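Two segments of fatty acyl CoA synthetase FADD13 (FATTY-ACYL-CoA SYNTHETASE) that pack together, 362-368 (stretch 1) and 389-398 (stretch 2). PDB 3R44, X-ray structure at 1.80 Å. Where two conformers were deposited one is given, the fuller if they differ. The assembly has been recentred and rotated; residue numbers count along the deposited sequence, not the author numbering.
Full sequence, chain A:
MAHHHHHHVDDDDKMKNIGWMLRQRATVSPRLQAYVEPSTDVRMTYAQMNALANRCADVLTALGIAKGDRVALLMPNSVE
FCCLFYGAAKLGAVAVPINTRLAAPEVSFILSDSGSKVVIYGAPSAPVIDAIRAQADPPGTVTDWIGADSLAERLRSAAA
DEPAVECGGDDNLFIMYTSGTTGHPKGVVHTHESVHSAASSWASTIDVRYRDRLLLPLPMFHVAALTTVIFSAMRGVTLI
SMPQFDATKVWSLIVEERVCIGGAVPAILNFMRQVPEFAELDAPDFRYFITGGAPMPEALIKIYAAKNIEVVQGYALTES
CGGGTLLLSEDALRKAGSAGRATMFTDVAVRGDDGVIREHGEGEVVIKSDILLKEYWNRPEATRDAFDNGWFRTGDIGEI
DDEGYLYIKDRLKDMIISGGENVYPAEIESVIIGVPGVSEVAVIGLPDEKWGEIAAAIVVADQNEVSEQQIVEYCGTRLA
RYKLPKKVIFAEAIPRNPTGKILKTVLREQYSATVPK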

# COMPACT_ATOMS: atom_id res chain seq x y z
N GLU A 362 7.32 21.19 10.15
CA GLU A 362 7.55 19.85 10.73
C GLU A 362 6.32 19.49 11.55
O GLU A 362 5.70 20.39 12.13
CB GLU A 362 8.76 19.84 11.67
N GLY A 363 5.96 18.21 11.56
CA GLY A 363 4.89 17.73 12.44
C GLY A 363 4.28 16.44 11.96
O GLY A 363 4.86 15.71 11.14
N GLU A 364 3.11 16.12 12.48
CA GLU A 364 2.44 14.89 12.08
C GLU A 364 1.81 15.09 10.69
O GLU A 364 1.11 16.07 10.50
CB GLU A 364 1.38 14.50 13.11
CG GLU A 364 0.69 13.20 12.74
CD GLU A 364 -0.53 12.90 13.64
OE1 GLU A 364 -0.95 13.81 14.42
OE2 GLU A 364 -1.06 11.76 13.55
N VAL A 365 2.05 14.18 9.74
CA VAL A 365 1.48 14.31 8.43
C VAL A 365 -0.04 14.18 8.52
O VAL A 365 -0.59 13.22 9.17
CB VAL A 365 2.06 13.33 7.44
CG1 VAL A 365 1.39 13.52 6.04
CG2 VAL A 365 3.66 13.52 7.33
N VAL A 366 -0.75 15.17 7.96
CA VAL A 366 -2.22 15.09 7.95
C VAL A 366 -2.73 15.25 6.51
O VAL A 366 -2.08 15.93 5.69
CB VAL A 366 -2.89 16.07 8.90
CG1 VAL A 366 -2.66 15.70 10.35
CG2 VAL A 366 -2.49 17.50 8.63
N ILE A 367 -3.85 14.61 6.20
CA ILE A 367 -4.39 14.62 4.83
C ILE A 367 -5.84 15.05 4.87
O ILE A 367 -6.61 14.56 5.74
CB ILE A 367 -4.28 13.20 4.22
CG1 ILE A 367 -2.80 12.70 4.22
CG2 ILE A 367 -4.91 13.15 2.81
CD1 ILE A 367 -2.56 11.21 3.73
N LYS A 368 -6.28 15.88 3.93
CA LYS A 368 -7.72 16.26 3.78
C LYS A 368 -8.06 16.01 2.31
O LYS A 368 -7.39 16.52 1.43
CB LYS A 368 -7.98 17.72 4.15
CG LYS A 368 -9.44 18.14 3.97
CD LYS A 368 -9.69 19.55 4.58
CE LYS A 368 -10.14 19.42 6.01
NZ LYS A 368 -10.60 20.73 6.57
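Stretch 2, residues 389-398: NGWFRTGDIG

Stretch 2 runs antiparallel to stretch 1 as a bent β-partner: strand 391-394 lies beside strand 364-368 at 147° between N-to-C directions, the chain turns a corner at Gly395 (phi/psi 82/-2), and strand 396-398 continues at 104° to the same strand. Both axes approach to 4.4 Å, and the contact buries 824 Å² in all. At the start of stretch 1, Glu362 CA rests 3.4 Å from Gly398 O. Gly363 and Gly398 form a hydrogen-bonded pair, Gly363 N to Gly398 O at 3.0 Å and Gly398 N to Gly363 O at 2.9 Å. Glu364 faces Ile397, their CA atoms 4.4 Å apart, while its side chain, with chi1 and chi2 both t, reaches back to the corner: Glu364 OE1 forms a salt bridge with Arg393 NE at 3.0 Å, and Glu364 OE2 accepts from Gly395 N at 2.8 Å. A bulge follows, the register shifting by two residues between Glu364 and Val366. Val365 spans it, with Val365 N bound to Asp396 O (2.8 Å) and Val365 O receiving both Thr394 N (3.1 Å) and Thr394 OG1 (2.7 Å); Thr394 OG1 in turn accepts from Asp396 N at 3.0 Å, bracing the corner from within stretch 2. Val366 pairs with Arg393, their CA atoms 4.8 Å apart and their side chains on the same face as Glu364 and Ile397, and Val366 CG2 packs 3.5 Å from Trp391 CE3. Ile367 and Phe392 form the next hydrogen-bonded pair, with Ile367 N to Phe392 O at 3.1 Å and Phe392 N to Ile367 O at 2.8 Å. The Lys368 side chain extends across the Trp391 indole: Lys368 CB sits over one face of the six-membered ring, and Lys368 NZ reaches Asn389 O at 3.1 Å. The chain fits closely here, for a CB on Gly390 would clash with Lys368 CE.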

# COMPACT_ATOMS: atom_id res chain seq x y z
N ASN A 389 -10.86 18.03 12.57
CA ASN A 389 -11.56 18.93 11.64
C ASN A 389 -11.44 18.58 10.18
O ASN A 389 -11.05 19.44 9.35
CB ASN A 389 -11.05 20.35 11.80
CG ASN A 389 -11.38 20.93 13.15
OD1 ASN A 389 -10.50 21.45 13.84
ND2 ASN A 389 -12.66 20.84 13.56
N GLY A 390 -11.70 17.34 9.87
CA GLY A 390 -11.66 16.84 8.53
C GLY A 390 -10.29 16.38 8.11
O GLY A 390 -10.20 15.77 7.10
N TRP A 391 -9.22 16.71 8.87
CA TRP A 391 -7.86 16.26 8.54
C TRP A 391 -7.61 14.91 9.20
O TRP A 391 -7.77 14.78 10.40
CB TRP A 391 -6.85 17.24 9.05
CG TRP A 391 -6.86 18.54 8.36
CD1 TRP A 391 -7.54 19.64 8.70
CD2 TRP A 391 -6.06 18.88 7.23
NE1 TRP A 391 -7.20 20.70 7.85
CE2 TRP A 391 -6.30 20.23 6.93
CE3 TRP A 391 -5.17 18.15 6.44
CZ2 TRP A 391 -5.71 20.88 5.84
CZ3 TRP A 391 -4.57 18.80 5.37
CH2 TRP A 391 -4.85 20.15 5.08
N PHE A 392 -7.24 13.92 8.38
CA PHE A 392 -6.88 12.60 8.85
C PHE A 392 -5.46 12.62 9.43
O PHE A 392 -4.53 13.02 8.74
CB PHE A 392 -6.95 11.56 7.73
CG PHE A 392 -6.44 10.24 8.15
CD1 PHE A 392 -7.19 9.43 9.00
CD2 PHE A 392 -5.22 9.78 7.72
CE1 PHE A 392 -6.68 8.24 9.46
CE2 PHE A 392 -4.74 8.59 8.15
CZ PHE A 392 -5.46 7.79 9.01
N ARG A 393 -5.29 12.18 10.66
CA ARG A 393 -3.98 12.12 11.29
C ARG A 393 -3.29 10.79 11.03
O ARG A 393 -3.73 9.72 11.49
CB ARG A 393 -4.12 12.35 12.77
CG ARG A 393 -4.72 13.72 13.07
CD ARG A 393 -4.97 14.03 14.54
NE ARG A 393 -3.81 13.81 15.38
CZ ARG A 393 -3.75 13.96 16.70
NH1 ARG A 393 -4.78 14.40 17.39
NH2 ARG A 393 -2.63 13.68 17.33
N THR A 394 -2.20 10.83 10.30
CA THR A 394 -1.56 9.61 9.85
C THR A 394 -0.77 8.89 10.95
O THR A 394 -0.54 7.69 10.82
CB THR A 394 -0.58 9.86 8.66
OG1 THR A 394 0.50 10.70 9.12
CG2 THR A 394 -1.28 10.54 7.47
N GLY A 395 -0.30 9.61 11.97
CA GLY A 395 0.60 9.06 12.96
C GLY A 395 2.04 9.05 12.47
O GLY A 395 2.95 8.63 13.20
N ASP A 396 2.25 9.49 11.23
CA ASP A 396 3.60 9.55 10.66
C ASP A 396 4.10 10.97 10.82
O ASP A 396 3.32 11.94 10.78
CB ASP A 396 3.56 9.19 9.17
CG ASP A 396 3.15 7.74 8.88
OD1 ASP A 396 3.18 6.84 9.76
OD2 ASP A 396 2.75 7.52 7.73
N ILE A 397 5.40 11.15 11.05
CA ILE A 397 5.97 12.46 11.24
C ILE A 397 6.73 12.85 9.98
O ILE A 397 7.44 12.00 9.38
CB ILE A 397 6.94 12.49 12.44
CG1 ILE A 397 6.24 12.03 13.72
CG2 ILE A 397 7.60 13.89 12.60
CD1 ILE A 397 4.94 12.75 14.04
N GLY A 398 6.67 14.11 9.61
CA GLY A 398 7.47 14.52 8.47
C GLY A 398 7.70 16.01 8.43
O GLY A 398 7.41 16.73 9.37